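Local coordinates for extracellular solute-binding protein, family 1 (Bifidobacterium longum subsp. infantis ATCC 15697, PDB 3QUF) that probably captures a solute, perhaps a sugar, outside the cell membrane and delivers it to an ABC transporter for uptake, at residues I43-I57 and K319-F333. Residues are numbered along the deposited sequence; the frame is centred on the assembly and turned at random. Where two conformers were deposited one is given.
With SO4 (sulfate ion), chain C.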
ATOM      1  N   ILE A  43      -5.593 -11.194 -13.819  1.00 19.38           N
ATOM      2  CA  ILE A  43      -6.569 -12.118 -13.203  1.00 20.19           C
ATOM      3  C   ILE A  43      -7.102 -13.207 -14.137  1.00 20.42           C
ATOM      4  O   ILE A  43      -7.826 -14.100 -13.692  1.00 19.69           O
ATOM      5  CB  ILE A  43      -7.746 -11.303 -12.567  1.00 20.40           C
ATOM      6  CG1 ILE A  43      -8.396 -12.072 -11.405  1.00 21.85           C
ATOM      7  CG2 ILE A  43      -8.740 -10.895 -13.622  1.00 21.08           C
ATOM      8  CD1 ILE A  43      -8.934 -11.281 -10.312  1.00 23.48           C
ATOM      9  N   GLY A  44      -6.724 -13.170 -15.420  1.00 20.86           N
ATOM     10  CA  GLY A  44      -7.284 -14.101 -16.393  1.00 22.22           C
ATOM     11  C   GLY A  44      -7.033 -15.563 -16.074  1.00 21.87           C
ATOM     12  O   GLY A  44      -7.907 -16.388 -16.292  1.00 22.85           O
ATOM     13  N   GLU A  45      -5.831 -15.892 -15.597  1.00 22.26           N
ATOM     14  CA  GLU A  45      -5.506 -17.280 -15.231  0.50 22.64           C
ATOM     15  C   GLU A  45      -6.321 -17.757 -14.041  1.00 21.77           C
ATOM     16  O   GLU A  45      -6.698 -18.959 -13.958  1.00 21.71           O
ATOM     17  CB  GLU A  45      -4.011 -17.484 -14.933  0.50 23.22           C
ATOM     18  CG  GLU A  45      -3.696 -18.928 -14.478  0.50 25.61           C
ATOM     19  CD  GLU A  45      -2.210 -19.264 -14.434  0.50 29.92           C
ATOM     20  OE1 GLU A  45      -1.381 -18.343 -14.560  0.50 31.97           O
ATOM     21  OE2 GLU A  45      -1.882 -20.465 -14.294  0.50 32.65           O
ATOM     22  N   VAL A  46      -6.603 -16.848 -13.103  1.00 19.61           N
ATOM     23  CA  VAL A  46      -7.488 -17.180 -11.993  1.00 18.27           C
ATOM     24  C   VAL A  46      -8.882 -17.538 -12.531  1.00 18.02           C
ATOM     25  O   VAL A  46      -9.469 -18.575 -12.179  1.00 17.49           O
ATOM     26  CB  VAL A  46      -7.595 -16.009 -10.959  1.00 18.21           C
ATOM     27  CG1 VAL A  46      -8.631 -16.315  -9.889  1.00 19.57           C
ATOM     28  CG2 VAL A  46      -6.246 -15.728 -10.321  1.00 19.85           C
ATOM     29  N   VAL A  47      -9.414 -16.681 -13.392  1.00 18.25           N
ATOM     30  CA  VAL A  47     -10.731 -16.906 -13.999  1.00 19.23           C
ATOM     31  C   VAL A  47     -10.759 -18.255 -14.727  1.00 19.91           C
ATOM     32  O   VAL A  47     -11.659 -19.049 -14.505  1.00 20.60           O
ATOM     33  CB  VAL A  47     -11.146 -15.702 -14.866  1.00 20.23           C
ATOM     34  CG1 VAL A  47     -12.419 -15.988 -15.689  1.00 21.89           C
ATOM     35  CG2 VAL A  47     -11.417 -14.510 -13.953  1.00 19.35           C
ATOM     36  N   LYS A  48      -9.747 -18.502 -15.553  1.00 21.16           N
ATOM     37  CA  LYS A  48      -9.666 -19.738 -16.342  1.00 23.40           C
ATOM     38  C   LYS A  48      -9.645 -20.963 -15.446  1.00 22.57           C
ATOM     39  O   LYS A  48     -10.398 -21.926 -15.655  1.00 22.68           O
ATOM     40  CB  LYS A  48      -8.455 -19.692 -17.269  1.00 25.46           C
ATOM     41  CG  LYS A  48      -8.660 -18.738 -18.445  1.00 31.12           C
ATOM     42  CD  LYS A  48      -7.448 -18.751 -19.419  1.00 39.02           C
ATOM     43  CE  LYS A  48      -7.165 -17.351 -20.070  1.00 42.22           C
ATOM     44  NZ  LYS A  48      -6.151 -16.458 -19.346  1.00 42.92           N
ATOM     45  N   GLY A  49      -8.811 -20.912 -14.417  1.00 22.09           N
ATOM     46  CA  GLY A  49      -8.700 -22.022 -13.471  1.00 21.54           C
ATOM     47  C   GLY A  49      -9.982 -22.280 -12.739  1.00 20.06           C
ATOM     48  O   GLY A  49     -10.413 -23.420 -12.593  1.00 20.65           O
ATOM     49  N   PHE A  50     -10.639 -21.212 -12.307  1.00 18.24           N
ATOM     50  CA  PHE A  50     -11.900 -21.370 -11.629  1.00 18.54           C
ATOM     51  C   PHE A  50     -12.945 -22.045 -12.508  1.00 18.45           C
ATOM     52  O   PHE A  50     -13.607 -22.980 -12.082  1.00 18.85           O
ATOM     53  CB  PHE A  50     -12.422 -20.004 -11.170  1.00 17.56           C
ATOM     54  CG  PHE A  50     -13.786 -20.073 -10.557  1.00 17.38           C
ATOM     55  CD1 PHE A  50     -13.961 -20.566  -9.276  1.00 18.01           C
ATOM     56  CD2 PHE A  50     -14.924 -19.678 -11.278  1.00 20.49           C
ATOM     57  CE1 PHE A  50     -15.252 -20.615  -8.681  1.00 18.70           C
ATOM     58  CE2 PHE A  50     -16.179 -19.726 -10.693  1.00 20.25           C
ATOM     59  CZ  PHE A  50     -16.334 -20.216  -9.398  1.00 17.86           C
ATOM     60  N   GLU A  51     -13.096 -21.546 -13.725  1.00 19.81           N
ATOM     61  CA  GLU A  51     -14.093 -22.102 -14.669  1.00 21.18           C
ATOM     62  C   GLU A  51     -13.858 -23.584 -14.917  1.00 21.91           C
ATOM     63  O   GLU A  51     -14.801 -24.386 -14.934  1.00 21.73           O
ATOM     64  CB  GLU A  51     -14.064 -21.304 -15.974  1.00 22.70           C
ATOM     65  CG  GLU A  51     -14.691 -19.883 -15.800  1.00 28.36           C
ATOM     66  CD  GLU A  51     -14.471 -18.932 -17.002  1.00 34.46           C
ATOM     67  OE1 GLU A  51     -13.576 -19.161 -17.848  1.00 42.89           O
ATOM     68  OE2 GLU A  51     -15.178 -17.901 -17.057  1.00 43.93           O
ATOM     69  N   LYS A  52     -12.597 -23.938 -15.122  1.00 22.61           N
ATOM     70  CA  LYS A  52     -12.217 -25.317 -15.373  1.00 24.06           C
ATOM     71  C   LYS A  52     -12.653 -26.254 -14.251  1.00 23.30           C
ATOM     72  O   LYS A  52     -13.081 -27.394 -14.501  1.00 23.48           O
ATOM     73  CB  LYS A  52     -10.690 -25.371 -15.539  1.00 25.01           C
ATOM     74  CG  LYS A  52     -10.165 -26.662 -15.904  1.00 30.72           C
ATOM     75  CD  LYS A  52      -8.882 -26.551 -16.741  1.00 33.97           C
ATOM     76  CE  LYS A  52      -7.686 -26.220 -16.006  1.00 36.83           C
ATOM     77  NZ  LYS A  52      -6.529 -26.475 -16.926  1.00 39.56           N
ATOM     78  N   LYS A  53     -12.544 -25.768 -13.016  1.00 22.64           N
ATOM     79  CA  LYS A  53     -12.828 -26.567 -11.818  1.00 23.10           C
ATOM     80  C   LYS A  53     -14.260 -26.491 -11.280  1.00 22.71           C
ATOM     81  O   LYS A  53     -14.620 -27.264 -10.400  1.00 22.81           O
ATOM     82  CB  LYS A  53     -11.803 -26.218 -10.732  1.00 23.30           C
ATOM     83  CG  LYS A  53     -10.366 -26.306 -11.320  1.00 29.09           C
ATOM     84  CD  LYS A  53      -9.241 -26.637 -10.316  1.00 37.01           C
ATOM     85  CE  LYS A  53      -7.883 -27.006 -11.031  1.00 38.70           C
ATOM     86  NZ  LYS A  53      -8.067 -27.768 -12.344  1.00 37.89           N
ATOM     87  N   ASN A  54     -15.100 -25.619 -11.862  1.00 21.73           N
ATOM     88  CA  ASN A  54     -16.468 -25.427 -11.417  1.00 21.59           C
ATOM     89  C   ASN A  54     -17.429 -25.451 -12.600  1.00 22.48           C
ATOM     90  O   ASN A  54     -17.823 -24.405 -13.131  1.00 21.44           O
ATOM     91  CB  ASN A  54     -16.547 -24.107 -10.672  1.00 21.98           C
ATOM     92  CG  ASN A  54     -15.749 -24.135  -9.407  1.00 22.16           C
ATOM     93  OD1 ASN A  54     -16.249 -24.572  -8.373  1.00 23.81           O
ATOM     94  ND2 ASN A  54     -14.490 -23.736  -9.490  1.00 20.07           N
ATOM     95  N   PRO A  55     -17.792 -26.665 -13.030  1.00 22.49           N
ATOM     96  CA  PRO A  55     -18.477 -26.820 -14.294  1.00 24.21           C
ATOM     97  C   PRO A  55     -19.898 -26.314 -14.259  1.00 25.07           C
ATOM     98  O   PRO A  55     -20.458 -26.064 -15.303  1.00 27.65           O
ATOM     99  CB  PRO A  55     -18.434 -28.333 -14.521  1.00 24.92           C
ATOM    100  CG  PRO A  55     -18.338 -28.902 -13.166  1.00 24.22           C
ATOM    101  CD  PRO A  55     -17.456 -27.975 -12.433  1.00 23.60           C
ATOM    102  N   ASP A  56     -20.476 -26.202 -13.055  1.00 24.56           N
ATOM    103  CA  ASP A  56     -21.808 -25.762 -12.764  0.50 24.93           C
ATOM    104  C   ASP A  56     -21.928 -24.231 -12.729  1.00 23.71           C
ATOM    105  O   ASP A  56     -23.010 -23.718 -12.500  1.00 25.27           O
ATOM    106  CB  ASP A  56     -22.179 -26.312 -11.362  0.50 25.25           C
ATOM    107  CG  ASP A  56     -21.195 -25.860 -10.230  0.50 25.33           C
ATOM    108  OD1 ASP A  56     -19.921 -26.010 -10.311  0.50 18.11           O
ATOM    109  OD2 ASP A  56     -21.734 -25.308  -9.224  0.50 30.86           O
ATOM    110  N   ILE A  57     -20.806 -23.527 -12.844  1.00 21.81           N
ATOM    111  CA  ILE A  57     -20.823 -22.052 -12.745  1.00 22.08           C
ATOM    112  C   ILE A  57     -20.335 -21.453 -14.032  1.00 24.34           C
ATOM    113  O   ILE A  57     -19.265 -21.841 -14.520  1.00 26.96           O
ATOM    114  CB  ILE A  57     -20.004 -21.560 -11.555  1.00 20.24           C
ATOM    115  CG1 ILE A  57     -20.582 -22.186 -10.269  1.00 20.79           C
ATOM    116  CG2 ILE A  57     -19.930 -19.958 -11.510  1.00 18.65           C
ATOM    117  CD1 ILE A  57     -19.793 -21.964  -9.026  1.00 21.55           C
ATOM    118  N   LYS A 319     -17.928 -19.383  -3.948  1.00 14.51           N
ATOM    119  CA  LYS A 319     -16.962 -20.370  -4.483  1.00 15.29           C
ATOM    120  C   LYS A 319     -15.808 -19.704  -5.236  1.00 14.75           C
ATOM    121  O   LYS A 319     -14.672 -20.168  -5.181  1.00 15.17           O
ATOM    122  CB  LYS A 319     -17.662 -21.398  -5.374  1.00 15.83           C
ATOM    123  CG  LYS A 319     -18.493 -22.388  -4.590  1.00 22.43           C
ATOM    124  CD  LYS A 319     -19.043 -23.478  -5.521  1.00 29.29           C
ATOM    125  CE  LYS A 319     -19.884 -24.524  -4.783  1.00 34.02           C
ATOM    126  NZ  LYS A 319     -20.025 -25.782  -5.608  1.00 37.68           N
ATOM    127  N   PHE A 320     -16.077 -18.605  -5.934  1.00 14.46           N
ATOM    128  CA  PHE A 320     -15.031 -17.856  -6.596  1.00 14.13           C
ATOM    129  C   PHE A 320     -14.064 -17.199  -5.602  1.00 14.22           C
ATOM    130  O   PHE A 320     -12.847 -17.350  -5.721  1.00 15.14           O
ATOM    131  CB  PHE A 320     -15.598 -16.809  -7.533  1.00 14.53           C
ATOM    132  CG  PHE A 320     -14.545 -16.067  -8.292  1.00 14.32           C
ATOM    133  CD1 PHE A 320     -13.808 -16.688  -9.286  1.00 19.51           C
ATOM    134  CD2 PHE A 320     -14.266 -14.745  -7.991  1.00 17.97           C
ATOM    135  CE1 PHE A 320     -12.831 -15.998  -9.951  1.00 18.37           C
ATOM    136  CE2 PHE A 320     -13.317 -14.038  -8.690  1.00 18.34           C
ATOM    137  CZ  PHE A 320     -12.588 -14.644  -9.653  1.00 19.29           C
ATOM    138  N   LEU A 321     -14.611 -16.587  -4.545  1.00 14.51           N
ATOM    139  CA  LEU A 321     -13.756 -16.012  -3.485  1.00 13.15           C
ATOM    140  C   LEU A 321     -12.939 -17.086  -2.797  1.00 12.97           C
ATOM    141  O   LEU A 321     -11.754 -16.878  -2.515  1.00 13.75           O
ATOM    142  CB  LEU A 321     -14.578 -15.162  -2.516  1.00 13.86           C
ATOM    143  CG  LEU A 321     -14.728 -13.684  -2.966  1.00 16.50           C
ATOM    144  CD1 LEU A 321     -15.484 -13.480  -4.189  1.00 18.16           C
ATOM    145  CD2 LEU A 321     -15.382 -12.843  -1.830  1.00 15.18           C
ATOM    146  N   ALA A 322     -13.531 -18.245  -2.581  1.00 12.96           N
ATOM    147  CA  ALA A 322     -12.818 -19.365  -1.990  1.00 14.46           C
ATOM    148  C   ALA A 322     -11.682 -19.837  -2.859  1.00 15.45           C
ATOM    149  O   ALA A 322     -10.632 -20.218  -2.346  1.00 17.35           O
ATOM    150  CB  ALA A 322     -13.784 -20.522  -1.690  1.00 15.33           C
ATOM    151  N   TYR A 323     -11.909 -19.862  -4.182  1.00 14.83           N
ATOM    152  CA  TYR A 323     -10.863 -20.227  -5.127  1.00 16.13           C
ATOM    153  C   TYR A 323      -9.734 -19.226  -5.146  1.00 15.70           C
ATOM    154  O   TYR A 323      -8.541 -19.587  -5.224  1.00 17.39           O
ATOM    155  CB  TYR A 323     -11.463 -20.384  -6.539  1.00 16.29           C
ATOM    156  CG  TYR A 323     -10.419 -20.783  -7.560  1.00 16.70           C
ATOM    157  CD1 TYR A 323      -9.993 -22.090  -7.660  1.00 19.62           C
ATOM    158  CD2 TYR A 323      -9.840 -19.850  -8.373  1.00 18.70           C
ATOM    159  CE1 TYR A 323      -9.036 -22.452  -8.590  1.00 22.55           C
ATOM    160  CE2 TYR A 323      -8.854 -20.201  -9.308  1.00 19.87           C
ATOM    161  CZ  TYR A 323      -8.467 -21.501  -9.387  1.00 23.10           C
ATOM    162  OH  TYR A 323      -7.513 -21.905 -10.294  1.00 23.69           O
ATOM    163  N   LEU A 324     -10.077 -17.950  -5.114  1.00 15.08           N
ATOM    164  CA  LEU A 324      -9.078 -16.868  -5.036  0.50 15.26           C
ATOM    165  C   LEU A 324      -8.177 -17.088  -3.827  1.00 14.61           C
ATOM    166  O   LEU A 324      -6.944 -17.028  -3.942  1.00 16.24           O
ATOM    167  CB  LEU A 324      -9.730 -15.485  -4.940  0.50 15.55           C
ATOM    168  CG  LEU A 324     -10.143 -14.764  -6.225  0.50 16.18           C
ATOM    169  CD1 LEU A 324     -11.145 -13.626  -5.924  0.50 15.83           C
ATOM    170  CD2 LEU A 324      -8.942 -14.219  -6.929  0.50 17.74           C
ATOM    171  N   ASN A 325      -8.792 -17.374  -2.693  1.00 14.43           N
ATOM    172  CA  ASN A 325      -8.063 -17.751  -1.461  1.00 14.58           C
ATOM    173  C   ASN A 325      -7.835 -19.246  -1.346  1.00 15.47           C
ATOM    174  O   ASN A 325      -8.282 -19.892  -0.393  1.00 15.87           O
ATOM    175  CB  ASN A 325      -8.749 -17.202  -0.213  1.00 13.59           C
ATOM    176  CG  ASN A 325      -7.901 -17.366   1.032  1.00 15.42           C
ATOM    177  OD1 ASN A 325      -6.687 -17.573   0.941  1.00 17.16           O
ATOM    178  ND2 ASN A 325      -8.540 -17.416   2.177  1.00 16.82           N
ATOM    179  N   SER A 326      -7.141 -19.784  -2.346  1.00 16.22           N
ATOM    180  CA  SER A 326      -6.681 -21.173  -2.390  1.00 16.58           C
ATOM    181  C   SER A 326      -5.248 -21.155  -2.944  1.00 17.04           C
ATOM    182  O   SER A 326      -4.814 -20.206  -3.564  1.00 15.20           O
ATOM    183  CB  SER A 326      -7.569 -22.046  -3.293  1.00 17.90           C
ATOM    184  OG  SER A 326      -7.398 -21.787  -4.694  1.00 18.31           O
ATOM    185  N   GLU A 327      -4.515 -22.236  -2.742  1.00 18.90           N
ATOM    186  CA  GLU A 327      -3.125 -22.283  -3.155  1.00 19.85           C
ATOM    187  C   GLU A 327      -2.995 -22.036  -4.675  1.00 19.05           C
ATOM    188  O   GLU A 327      -2.204 -21.218  -5.102  1.00 18.93           O
ATOM    189  CB  GLU A 327      -2.510 -23.618  -2.735  1.00 22.57           C
ATOM    190  CG  GLU A 327      -1.005 -23.653  -2.858  1.00 26.38           C
ATOM    191  CD  GLU A 327      -0.423 -24.997  -2.437  1.00 34.39           C
ATOM    192  OE1 GLU A 327      -1.185 -25.949  -2.106  1.00 41.31           O
ATOM    193  OE2 GLU A 327       0.804 -25.103  -2.430  1.00 40.27           O
ATOM    194  N   GLU A 328      -3.850 -22.664  -5.456  1.00 19.61           N
ATOM    195  CA  GLU A 328      -3.813 -22.529  -6.899  1.00 19.91           C
ATOM    196  C   GLU A 328      -4.174 -21.118  -7.317  1.00 18.47           C
ATOM    197  O   GLU A 328      -3.499 -20.511  -8.152  1.00 18.47           O
ATOM    198  CB  GLU A 328      -4.785 -23.529  -7.534  1.00 22.06           C
ATOM    199  CG  GLU A 328      -4.760 -23.524  -9.017  1.00 27.49           C
ATOM    200  CD  GLU A 328      -5.637 -24.633  -9.599  1.00 33.26           C
ATOM    201  OE1 GLU A 328      -5.287 -25.810  -9.364  1.00 37.31           O
ATOM    202  OE2 GLU A 328      -6.655 -24.312 -10.265  1.00 34.08           O
ATOM    203  N   GLY A 329      -5.244 -20.592  -6.733  1.00 17.89           N
ATOM    204  CA  GLY A 329      -5.683 -19.226  -7.051  1.00 16.60           C
ATOM    205  C   GLY A 329      -4.668 -18.169  -6.702  1.00 16.56           C
ATOM    206  O   GLY A 329      -4.409 -17.249  -7.473  1.00 17.08           O
ATOM    207  N   LEU A 330      -4.107 -18.295  -5.507  1.00 15.73           N
ATOM    208  CA  LEU A 330      -3.135 -17.318  -4.997  1.00 16.11           C
ATOM    209  C   LEU A 330      -1.864 -17.313  -5.832  1.00 16.13           C
ATOM    210  O   LEU A 330      -1.308 -16.235  -6.122  1.00 17.05           O
ATOM    211  CB  LEU A 330      -2.803 -17.603  -3.523  1.00 15.28           C
ATOM    212  CG  LEU A 330      -3.936 -17.341  -2.533  1.00 16.13           C
ATOM    213  CD1 LEU A 330      -3.681 -18.098  -1.223  1.00 17.52           C
ATOM    214  CD2 LEU A 330      -4.066 -15.820  -2.277  1.00 16.41           C
ATOM    215  N   GLU A 331      -1.383 -18.488  -6.185  1.00 17.52           N
ATOM    216  CA  GLU A 331      -0.164 -18.572  -6.998  1.00 19.95           C
ATOM    217  C   GLU A 331      -0.394 -17.905  -8.349  1.00 19.63           C
ATOM    218  O   GLU A 331       0.441 -17.119  -8.802  1.00 20.38           O
ATOM    219  CB  GLU A 331       0.290 -20.019  -7.178  1.00 21.00           C
ATOM    220  CG  GLU A 331       1.517 -20.115  -8.097  1.00 26.40           C
ATOM    221  CD  GLU A 331       2.281 -21.414  -7.941  1.00 35.53           C
ATOM    222  OE1 GLU A 331       1.663 -22.423  -7.513  1.00 35.59           O
ATOM    223  OE2 GLU A 331       3.516 -21.411  -8.242  1.00 41.29           O
ATOM    224  N   ALA A 332      -1.536 -18.208  -8.963  1.00 19.41           N
ATOM    225  CA  ALA A 332      -1.864 -17.633 -10.262  1.00 19.80           C
ATOM    226  C   ALA A 332      -1.992 -16.112 -10.212  1.00 18.75           C
ATOM    227  O   ALA A 332      -1.442 -15.428 -11.053  1.00 19.92           O
ATOM    228  CB  ALA A 332      -3.144 -18.249 -10.831  1.00 19.03           C
ATOM    229  N   PHE A 333      -2.656 -15.607  -9.203  1.00 18.24           N
ATOM    230  CA  PHE A 333      -2.901 -14.171  -9.105  1.00 17.30           C
ATOM    231  C   PHE A 333      -1.622 -13.403  -8.754  1.00 17.54           C
ATOM    232  O   PHE A 333      -1.282 -12.437  -9.421  1.00 17.83           O
ATOM    233  CB  PHE A 333      -3.959 -13.930  -8.063  1.00 16.13           C
ATOM    234  CG  PHE A 333      -4.464 -12.498  -8.007  1.00 16.23           C
ATOM    235  CD1 PHE A 333      -4.561 -11.702  -9.138  1.00 17.78           C
ATOM    236  CD2 PHE A 333      -4.912 -11.983  -6.807  1.00 17.08           C
ATOM    237  CE1 PHE A 333      -5.040 -10.402  -9.055  1.00 18.89           C
ATOM    238  CE2 PHE A 333      -5.383 -10.676  -6.721  1.00 18.17           C
ATOM    239  CZ  PHE A 333      -5.461  -9.900  -7.841  1.00 17.46           C
TER
HETATM  240  S   SO4 C   1      -6.012 -24.735  -0.693  1.00 58.25           S
HETATM  241  O1  SO4 C   1      -5.082 -23.626  -0.654  1.00 59.63           O
HETATM  242  O2  SO4 C   1      -7.418 -24.287  -0.552  1.00 61.63           O
HETATM  243  O3  SO4 C   1      -5.858 -25.489  -1.940  1.00 61.72           O
HETATM  244  O4  SO4 C   1      -5.701 -25.585   0.459  1.00 63.86           O
HETATM  245  O   HOH W   1      -5.813 -20.331 -11.620  1.00 28.61           O
HETATM  246  O   HOH W   2     -18.319 -26.204  -8.051  1.00 31.33           O
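F50 stands between two aromatic residues of helix 311-324: F320 turns its ring edge onto one face of F50, a T-shaped pair with planes at 87°, while F50 points its own edge at the face of Y323 in an offset edge-to-face pair. With CG anti to the backbone N (chi1 -179°), Y323 lies along the backbone of helix 40-53 until OH is 3.4 Å from G49 CA, where any side chain would collide with the hydroxyl. One turn earlier V46 is a knob among L324, G329, A332 and F333; its two methyls diverge to fill a hole that G329 leaves shallow. Y323 OH donates to the anti lone pair of E328 OE2 (2.6 Å), an acceptor suited to a phenol, and accepts from a water bound to E45 O. Replacing Y323 by alanine is likely to open a gap against F50 and G49 and leave E328 and that water without the hydroxyl. F320 also meets F34 and L59, on the parallel strands that helix 40-53 connects in a beta-alpha-beta crossover. No direct hydrogen bond crosses the interface: aromatic and apolar contacts carry it, and the K53-E328 and D56-K319 charges, too far apart for salt bridges, probably add only long-range attraction.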